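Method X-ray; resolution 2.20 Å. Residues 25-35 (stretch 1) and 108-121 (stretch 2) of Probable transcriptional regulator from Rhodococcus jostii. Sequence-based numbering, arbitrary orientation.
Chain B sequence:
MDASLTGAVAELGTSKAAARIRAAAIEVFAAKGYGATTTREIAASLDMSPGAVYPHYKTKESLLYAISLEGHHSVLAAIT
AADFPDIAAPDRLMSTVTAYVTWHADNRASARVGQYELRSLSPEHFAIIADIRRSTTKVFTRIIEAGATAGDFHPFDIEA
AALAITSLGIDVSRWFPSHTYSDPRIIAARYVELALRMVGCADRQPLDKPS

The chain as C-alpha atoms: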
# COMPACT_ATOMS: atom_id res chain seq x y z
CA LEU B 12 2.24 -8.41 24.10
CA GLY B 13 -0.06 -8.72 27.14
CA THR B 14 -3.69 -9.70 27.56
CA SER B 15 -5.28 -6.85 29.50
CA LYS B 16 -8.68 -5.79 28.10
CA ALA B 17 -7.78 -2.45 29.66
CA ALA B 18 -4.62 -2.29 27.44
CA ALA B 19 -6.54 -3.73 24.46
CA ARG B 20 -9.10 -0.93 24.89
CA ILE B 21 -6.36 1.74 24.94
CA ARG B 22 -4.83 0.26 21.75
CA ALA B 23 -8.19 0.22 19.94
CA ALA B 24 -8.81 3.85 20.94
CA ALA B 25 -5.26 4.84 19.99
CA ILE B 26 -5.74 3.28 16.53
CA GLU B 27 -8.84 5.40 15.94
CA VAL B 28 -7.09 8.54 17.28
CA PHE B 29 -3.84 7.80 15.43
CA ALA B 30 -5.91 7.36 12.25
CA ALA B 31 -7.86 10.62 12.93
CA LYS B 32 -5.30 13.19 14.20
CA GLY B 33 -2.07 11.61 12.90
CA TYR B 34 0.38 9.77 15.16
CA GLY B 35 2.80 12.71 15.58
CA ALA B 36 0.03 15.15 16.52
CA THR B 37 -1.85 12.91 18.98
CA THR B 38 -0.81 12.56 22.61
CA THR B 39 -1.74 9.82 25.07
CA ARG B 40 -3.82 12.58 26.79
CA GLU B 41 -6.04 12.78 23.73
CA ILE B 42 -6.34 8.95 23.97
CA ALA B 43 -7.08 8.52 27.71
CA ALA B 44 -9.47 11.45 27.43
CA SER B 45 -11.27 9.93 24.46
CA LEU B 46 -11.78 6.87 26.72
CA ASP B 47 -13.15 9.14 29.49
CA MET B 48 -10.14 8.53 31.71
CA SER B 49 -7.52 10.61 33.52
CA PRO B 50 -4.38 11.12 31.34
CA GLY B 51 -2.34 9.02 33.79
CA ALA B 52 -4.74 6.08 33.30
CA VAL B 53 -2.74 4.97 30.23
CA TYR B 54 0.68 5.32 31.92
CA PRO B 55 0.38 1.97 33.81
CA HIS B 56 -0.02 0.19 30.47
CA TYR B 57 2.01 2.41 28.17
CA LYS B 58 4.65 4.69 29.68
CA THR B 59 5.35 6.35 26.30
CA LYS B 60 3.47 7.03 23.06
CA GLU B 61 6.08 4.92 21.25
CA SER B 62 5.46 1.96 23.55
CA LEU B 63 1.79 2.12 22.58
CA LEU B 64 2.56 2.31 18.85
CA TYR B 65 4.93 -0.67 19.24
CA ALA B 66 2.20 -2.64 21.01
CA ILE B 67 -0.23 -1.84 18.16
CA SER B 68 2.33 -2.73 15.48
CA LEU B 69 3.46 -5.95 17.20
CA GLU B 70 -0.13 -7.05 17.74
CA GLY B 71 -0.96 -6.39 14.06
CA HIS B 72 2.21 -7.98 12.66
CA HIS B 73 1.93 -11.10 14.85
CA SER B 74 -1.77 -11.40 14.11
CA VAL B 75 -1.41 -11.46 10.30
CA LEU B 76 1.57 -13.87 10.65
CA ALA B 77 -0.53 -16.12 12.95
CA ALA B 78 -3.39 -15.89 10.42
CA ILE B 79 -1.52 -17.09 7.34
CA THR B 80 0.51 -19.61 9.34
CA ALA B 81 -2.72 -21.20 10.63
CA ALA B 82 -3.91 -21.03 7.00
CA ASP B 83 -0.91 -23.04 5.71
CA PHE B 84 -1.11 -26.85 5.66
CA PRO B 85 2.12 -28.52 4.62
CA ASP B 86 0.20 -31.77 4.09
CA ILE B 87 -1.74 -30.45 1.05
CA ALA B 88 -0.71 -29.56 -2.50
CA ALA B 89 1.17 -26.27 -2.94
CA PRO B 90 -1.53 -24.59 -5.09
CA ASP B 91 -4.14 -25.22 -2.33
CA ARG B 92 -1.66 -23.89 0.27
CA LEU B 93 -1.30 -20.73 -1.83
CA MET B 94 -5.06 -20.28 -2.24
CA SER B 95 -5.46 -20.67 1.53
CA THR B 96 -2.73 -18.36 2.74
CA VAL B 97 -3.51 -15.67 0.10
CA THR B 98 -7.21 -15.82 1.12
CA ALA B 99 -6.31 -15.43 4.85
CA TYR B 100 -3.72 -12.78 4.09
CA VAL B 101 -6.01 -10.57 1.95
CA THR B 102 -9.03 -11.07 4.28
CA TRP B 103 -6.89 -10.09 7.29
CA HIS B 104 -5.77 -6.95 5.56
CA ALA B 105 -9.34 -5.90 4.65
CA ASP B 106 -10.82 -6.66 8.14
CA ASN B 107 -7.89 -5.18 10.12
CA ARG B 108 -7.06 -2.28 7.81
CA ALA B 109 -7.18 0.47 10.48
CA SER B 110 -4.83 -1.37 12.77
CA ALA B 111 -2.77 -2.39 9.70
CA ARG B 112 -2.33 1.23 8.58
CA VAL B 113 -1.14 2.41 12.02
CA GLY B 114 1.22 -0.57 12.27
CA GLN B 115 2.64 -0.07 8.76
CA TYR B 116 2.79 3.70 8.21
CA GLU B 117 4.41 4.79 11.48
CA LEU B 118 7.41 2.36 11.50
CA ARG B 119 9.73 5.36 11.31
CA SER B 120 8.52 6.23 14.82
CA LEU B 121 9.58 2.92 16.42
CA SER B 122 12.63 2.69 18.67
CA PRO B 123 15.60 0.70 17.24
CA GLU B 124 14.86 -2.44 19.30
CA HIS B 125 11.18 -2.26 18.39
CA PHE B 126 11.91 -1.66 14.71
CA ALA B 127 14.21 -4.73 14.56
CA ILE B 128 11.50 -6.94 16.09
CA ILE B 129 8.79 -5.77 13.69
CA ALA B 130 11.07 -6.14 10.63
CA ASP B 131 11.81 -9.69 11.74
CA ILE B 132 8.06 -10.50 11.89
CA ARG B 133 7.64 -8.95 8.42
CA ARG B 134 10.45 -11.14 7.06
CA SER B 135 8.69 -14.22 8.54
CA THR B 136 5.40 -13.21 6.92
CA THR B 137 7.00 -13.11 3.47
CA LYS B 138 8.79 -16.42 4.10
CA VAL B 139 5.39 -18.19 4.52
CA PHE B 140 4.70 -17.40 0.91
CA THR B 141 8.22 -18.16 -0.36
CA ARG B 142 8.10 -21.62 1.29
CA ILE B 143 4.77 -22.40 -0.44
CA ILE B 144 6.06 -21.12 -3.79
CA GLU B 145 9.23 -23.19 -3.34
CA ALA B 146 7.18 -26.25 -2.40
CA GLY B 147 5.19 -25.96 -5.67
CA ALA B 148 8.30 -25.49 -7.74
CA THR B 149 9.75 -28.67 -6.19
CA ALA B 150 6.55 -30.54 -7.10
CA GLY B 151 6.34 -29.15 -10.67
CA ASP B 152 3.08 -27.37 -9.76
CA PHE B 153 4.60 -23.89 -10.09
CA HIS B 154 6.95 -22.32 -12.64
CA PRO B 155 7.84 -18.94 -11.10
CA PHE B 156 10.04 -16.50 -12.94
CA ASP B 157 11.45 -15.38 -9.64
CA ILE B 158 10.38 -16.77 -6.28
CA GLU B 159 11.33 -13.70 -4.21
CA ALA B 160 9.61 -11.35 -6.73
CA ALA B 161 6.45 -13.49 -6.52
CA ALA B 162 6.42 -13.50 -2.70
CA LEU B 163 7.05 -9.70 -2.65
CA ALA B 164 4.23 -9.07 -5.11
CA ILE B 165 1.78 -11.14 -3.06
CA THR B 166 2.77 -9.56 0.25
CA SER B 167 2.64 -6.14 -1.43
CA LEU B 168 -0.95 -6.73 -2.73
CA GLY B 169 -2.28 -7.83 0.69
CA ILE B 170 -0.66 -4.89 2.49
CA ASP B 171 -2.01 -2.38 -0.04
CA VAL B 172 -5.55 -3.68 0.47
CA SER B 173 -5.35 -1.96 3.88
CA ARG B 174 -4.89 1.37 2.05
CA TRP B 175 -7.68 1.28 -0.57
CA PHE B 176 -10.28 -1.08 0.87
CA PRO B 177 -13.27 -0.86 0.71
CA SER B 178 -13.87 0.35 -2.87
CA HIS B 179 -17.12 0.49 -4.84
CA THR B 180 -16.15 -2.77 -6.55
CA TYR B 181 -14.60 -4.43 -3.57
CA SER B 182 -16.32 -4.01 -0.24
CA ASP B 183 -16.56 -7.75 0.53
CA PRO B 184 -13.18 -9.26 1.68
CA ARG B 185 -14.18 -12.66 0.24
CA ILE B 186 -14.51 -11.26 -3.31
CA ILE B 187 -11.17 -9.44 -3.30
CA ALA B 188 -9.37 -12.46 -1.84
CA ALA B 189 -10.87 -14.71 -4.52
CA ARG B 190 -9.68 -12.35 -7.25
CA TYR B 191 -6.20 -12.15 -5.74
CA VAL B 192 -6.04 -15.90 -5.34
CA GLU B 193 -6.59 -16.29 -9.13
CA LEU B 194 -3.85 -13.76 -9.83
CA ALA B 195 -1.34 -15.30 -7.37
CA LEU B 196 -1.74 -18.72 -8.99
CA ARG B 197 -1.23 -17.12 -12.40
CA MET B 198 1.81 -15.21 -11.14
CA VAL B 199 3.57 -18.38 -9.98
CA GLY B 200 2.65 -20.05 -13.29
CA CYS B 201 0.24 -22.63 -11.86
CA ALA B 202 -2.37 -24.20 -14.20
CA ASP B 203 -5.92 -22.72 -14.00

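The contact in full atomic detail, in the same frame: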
# COMPACT_ATOMS: atom_id res chain seq x y z
N ALA B 25 -6.43 4.19 20.58
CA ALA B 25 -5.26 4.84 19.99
C ALA B 25 -5.26 4.67 18.46
O ALA B 25 -4.89 5.60 17.74
CB ALA B 25 -3.97 4.30 20.58
N ILE B 26 -5.68 3.51 17.97
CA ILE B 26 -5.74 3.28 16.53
C ILE B 26 -6.66 4.30 15.88
O ILE B 26 -6.27 4.99 14.92
CB ILE B 26 -6.14 1.85 16.19
CG1 ILE B 26 -4.96 0.91 16.46
CG2 ILE B 26 -6.64 1.73 14.70
CD1 ILE B 26 -5.38 -0.53 16.73
N GLU B 27 -7.88 4.41 16.41
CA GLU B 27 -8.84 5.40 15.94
C GLU B 27 -8.25 6.82 15.99
O GLU B 27 -8.30 7.55 15.00
CB GLU B 27 -10.14 5.29 16.74
N VAL B 28 -7.64 7.19 17.12
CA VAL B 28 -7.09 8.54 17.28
C VAL B 28 -5.87 8.73 16.38
O VAL B 28 -5.75 9.78 15.72
CB VAL B 28 -6.75 8.87 18.77
CG1 VAL B 28 -6.06 10.22 18.89
CG2 VAL B 28 -8.02 8.88 19.63
N PHE B 29 -4.99 7.73 16.32
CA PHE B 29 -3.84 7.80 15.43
C PHE B 29 -4.29 7.96 13.98
O PHE B 29 -3.74 8.78 13.25
CB PHE B 29 -2.92 6.58 15.58
CG PHE B 29 -2.13 6.54 16.88
CD1 PHE B 29 -1.92 7.69 17.65
CD2 PHE B 29 -1.55 5.33 17.31
CE1 PHE B 29 -1.18 7.64 18.83
CE2 PHE B 29 -0.79 5.28 18.48
CZ PHE B 29 -0.62 6.43 19.25
N ALA B 30 -5.32 7.22 13.58
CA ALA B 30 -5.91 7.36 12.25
C ALA B 30 -6.58 8.73 12.02
O ALA B 30 -6.54 9.24 10.90
CB ALA B 30 -6.88 6.24 11.97
N ALA B 31 -7.16 9.32 13.06
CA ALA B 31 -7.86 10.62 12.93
C ALA B 31 -6.96 11.88 12.97
O ALA B 31 -7.07 12.75 12.10
CB ALA B 31 -9.00 10.74 13.94
N LYS B 32 -6.08 11.97 13.97
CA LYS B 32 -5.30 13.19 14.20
C LYS B 32 -3.86 13.09 13.69
O LYS B 32 -3.12 14.08 13.72
CB LYS B 32 -5.30 13.53 15.70
N GLY B 33 -3.47 11.90 13.24
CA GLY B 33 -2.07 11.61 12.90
C GLY B 33 -1.29 11.26 14.15
O GLY B 33 -1.45 11.90 15.19
N TYR B 34 -0.44 10.24 14.04
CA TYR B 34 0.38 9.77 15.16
C TYR B 34 1.21 10.86 15.86
O TYR B 34 1.23 10.96 17.09
CB TYR B 34 1.32 8.63 14.70
CG TYR B 34 2.26 8.20 15.78
CD1 TYR B 34 1.85 7.30 16.77
CD2 TYR B 34 3.56 8.70 15.85
CE1 TYR B 34 2.71 6.91 17.79
CE2 TYR B 34 4.43 8.33 16.87
CZ TYR B 34 4.00 7.42 17.84
OH TYR B 34 4.85 7.03 18.84
N GLY B 35 1.91 11.67 15.06
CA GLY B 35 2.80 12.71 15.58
C GLY B 35 2.08 13.83 16.29
O GLY B 35 2.65 14.48 17.16
N ARG B 108 -7.73 -3.35 8.55
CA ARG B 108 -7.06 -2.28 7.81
C ARG B 108 -6.62 -1.09 8.67
O ARG B 108 -5.55 -0.51 8.42
CB ARG B 108 -7.92 -1.81 6.60
CG ARG B 108 -9.33 -1.30 6.95
CD ARG B 108 -10.24 -1.18 5.70
NE ARG B 108 -11.57 -0.67 6.04
CZ ARG B 108 -12.60 -1.44 6.39
NH1 ARG B 108 -12.49 -2.77 6.44
NH2 ARG B 108 -13.76 -0.88 6.68
N ALA B 109 -7.45 -0.71 9.65
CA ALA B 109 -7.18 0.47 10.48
C ALA B 109 -5.99 0.21 11.36
O ALA B 109 -5.06 0.99 11.40
CB ALA B 109 -8.41 0.87 11.32
N SER B 110 -6.01 -0.92 12.06
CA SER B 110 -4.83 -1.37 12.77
C SER B 110 -3.64 -1.56 11.84
O SER B 110 -2.53 -1.20 12.19
CB SER B 110 -5.10 -2.66 13.53
OG SER B 110 -3.92 -3.07 14.16
N ALA B 111 -3.87 -2.13 10.65
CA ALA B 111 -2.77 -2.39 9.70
C ALA B 111 -2.09 -1.08 9.29
O ALA B 111 -0.86 -1.00 9.29
CB ALA B 111 -3.26 -3.14 8.49
N ARG B 112 -2.88 -0.07 8.95
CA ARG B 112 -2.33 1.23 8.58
C ARG B 112 -1.43 1.84 9.66
O ARG B 112 -0.33 2.30 9.37
CB ARG B 112 -3.46 2.19 8.19
CG ARG B 112 -3.98 1.92 6.79
CD ARG B 112 -5.05 2.90 6.35
NE ARG B 112 -6.38 2.30 6.47
CZ ARG B 112 -7.34 2.77 7.24
NH1 ARG B 112 -7.13 3.87 7.97
NH2 ARG B 112 -8.53 2.16 7.29
N VAL B 113 -1.89 1.81 10.91
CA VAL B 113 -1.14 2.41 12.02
C VAL B 113 0.17 1.64 12.23
O VAL B 113 1.25 2.24 12.34
CB VAL B 113 -1.99 2.48 13.33
CG1 VAL B 113 -1.13 2.87 14.52
CG2 VAL B 113 -3.16 3.49 13.17
N GLY B 114 0.07 0.31 12.22
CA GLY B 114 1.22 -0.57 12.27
C GLY B 114 2.22 -0.35 11.15
O GLY B 114 3.41 -0.34 11.41
N GLN B 115 1.75 -0.18 9.92
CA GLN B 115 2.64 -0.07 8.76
C GLN B 115 3.23 1.34 8.55
O GLN B 115 4.40 1.47 8.26
CB GLN B 115 1.94 -0.54 7.48
N TYR B 116 2.42 2.38 8.72
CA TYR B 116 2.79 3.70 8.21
C TYR B 116 3.64 4.49 9.19
O TYR B 116 4.30 5.46 8.81
CB TYR B 116 1.56 4.53 7.78
CG TYR B 116 0.63 3.91 6.72
CD1 TYR B 116 0.96 2.74 6.04
CD2 TYR B 116 -0.57 4.54 6.40
CE1 TYR B 116 0.10 2.19 5.08
CE2 TYR B 116 -1.43 4.01 5.43
CZ TYR B 116 -1.09 2.83 4.79
OH TYR B 116 -1.95 2.30 3.83
N GLU B 117 3.64 4.08 10.46
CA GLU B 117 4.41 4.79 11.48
C GLU B 117 5.67 4.03 11.97
O GLU B 117 6.13 4.26 13.09
CB GLU B 117 3.52 5.20 12.66
CG GLU B 117 2.16 5.75 12.26
CD GLU B 117 2.17 7.22 11.87
OE1 GLU B 117 3.26 7.82 11.73
OE2 GLU B 117 1.05 7.79 11.70
N LEU B 118 6.22 3.15 11.14
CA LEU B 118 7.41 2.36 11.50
C LEU B 118 8.62 3.22 11.80
O LEU B 118 9.47 2.84 12.63
CB LEU B 118 7.78 1.37 10.41
CG LEU B 118 6.81 0.20 10.22
CD1 LEU B 118 7.05 -0.42 8.84
CD2 LEU B 118 6.96 -0.84 11.33
N ARG B 119 8.69 4.36 11.13
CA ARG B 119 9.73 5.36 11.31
C ARG B 119 9.75 5.89 12.74
O ARG B 119 10.76 6.46 13.17
CB ARG B 119 9.51 6.54 10.35
CG ARG B 119 8.23 7.32 10.66
CD ARG B 119 7.97 8.49 9.72
NE ARG B 119 6.58 8.91 9.89
CZ ARG B 119 5.70 9.02 8.90
NH1 ARG B 119 6.05 8.79 7.65
NH2 ARG B 119 4.46 9.40 9.17
N SER B 120 8.64 5.72 13.45
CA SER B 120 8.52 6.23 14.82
C SER B 120 8.94 5.20 15.87
O SER B 120 9.00 5.53 17.05
CB SER B 120 7.10 6.69 15.10
OG SER B 120 6.82 7.92 14.46
N LEU B 121 9.24 3.97 15.46
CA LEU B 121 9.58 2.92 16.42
C LEU B 121 11.01 3.08 16.89
O LEU B 121 11.88 3.45 16.11
CB LEU B 121 9.38 1.54 15.79
CG LEU B 121 7.94 1.11 15.44
CD1 LEU B 121 7.94 -0.27 14.80
CD2 LEU B 121 7.04 1.10 16.66

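Helix 25-32 crosses helix 108-116 at 66°, with the axes 9.4 Å apart at their closest. No hydrogen bond or salt bridge joins the two stretches. Packing holds them, and it buries 434 Å² in all.

Ile-26 and Val-113 carry most of the helix-to-helix packing. Tyr-34 is covered about as much as either. Ile-26 points toward the second helix with chi1 m and chi2 t. This conformer sets Ile-26 CG2 3.9 Å from Ala-109 CB. It also carries CD1 to Ser-110, where Ile-26 CD1 lies 3.9 Å from Ser-110 CB. The backbones are close here, with Ile-26 CA 6.0 Å from Ser-110 CA, and the small side chains of Ala-109 and Ser-110 fit that spacing.

Val-113 is buried, and its CB also points across. With chi1 t, Val-113 sets CG1 against the Phe-29 ring edge, 3.7 Å from Phe-29 CD2. Val-113 CG2 lies 4.2 Å from Ile-26 CG2, 3.9 Å from Ile-26 O and 3.9 Å from Phe-29 CB. That carbonyl oxygen already accepts the backbone hydrogen bond from Ala-30 N. Phe-29 has chi1 m, which turns its ring edge to Val-113; an apolar ring suits this buried place. Ala-30 is exposed, and its CA-to-CB bond points sideways.

Past the helices the contact becomes more polar. Gly-33 leaves helical geometry with positive phi, which favours glycine. Tyr-34 follows, and its chi1 t places the ring beside Glu-117 and Ser-120. Ser-120 OG is 3.4 Å from Tyr-34 CE2, and the ring meets both neighbours obliquely. Glu-117, the first residue beyond its helix to leave helical phi/psi, folds back with chi1 and chi2 both m. Glu-117 OE2 lies 3.1 Å from Tyr-34 CB. Within stretch 2, Glu-117 OE1 forms a salt bridge with Arg-119 NH2 at 3.2 Å, although the hydrogen bond within it is weak.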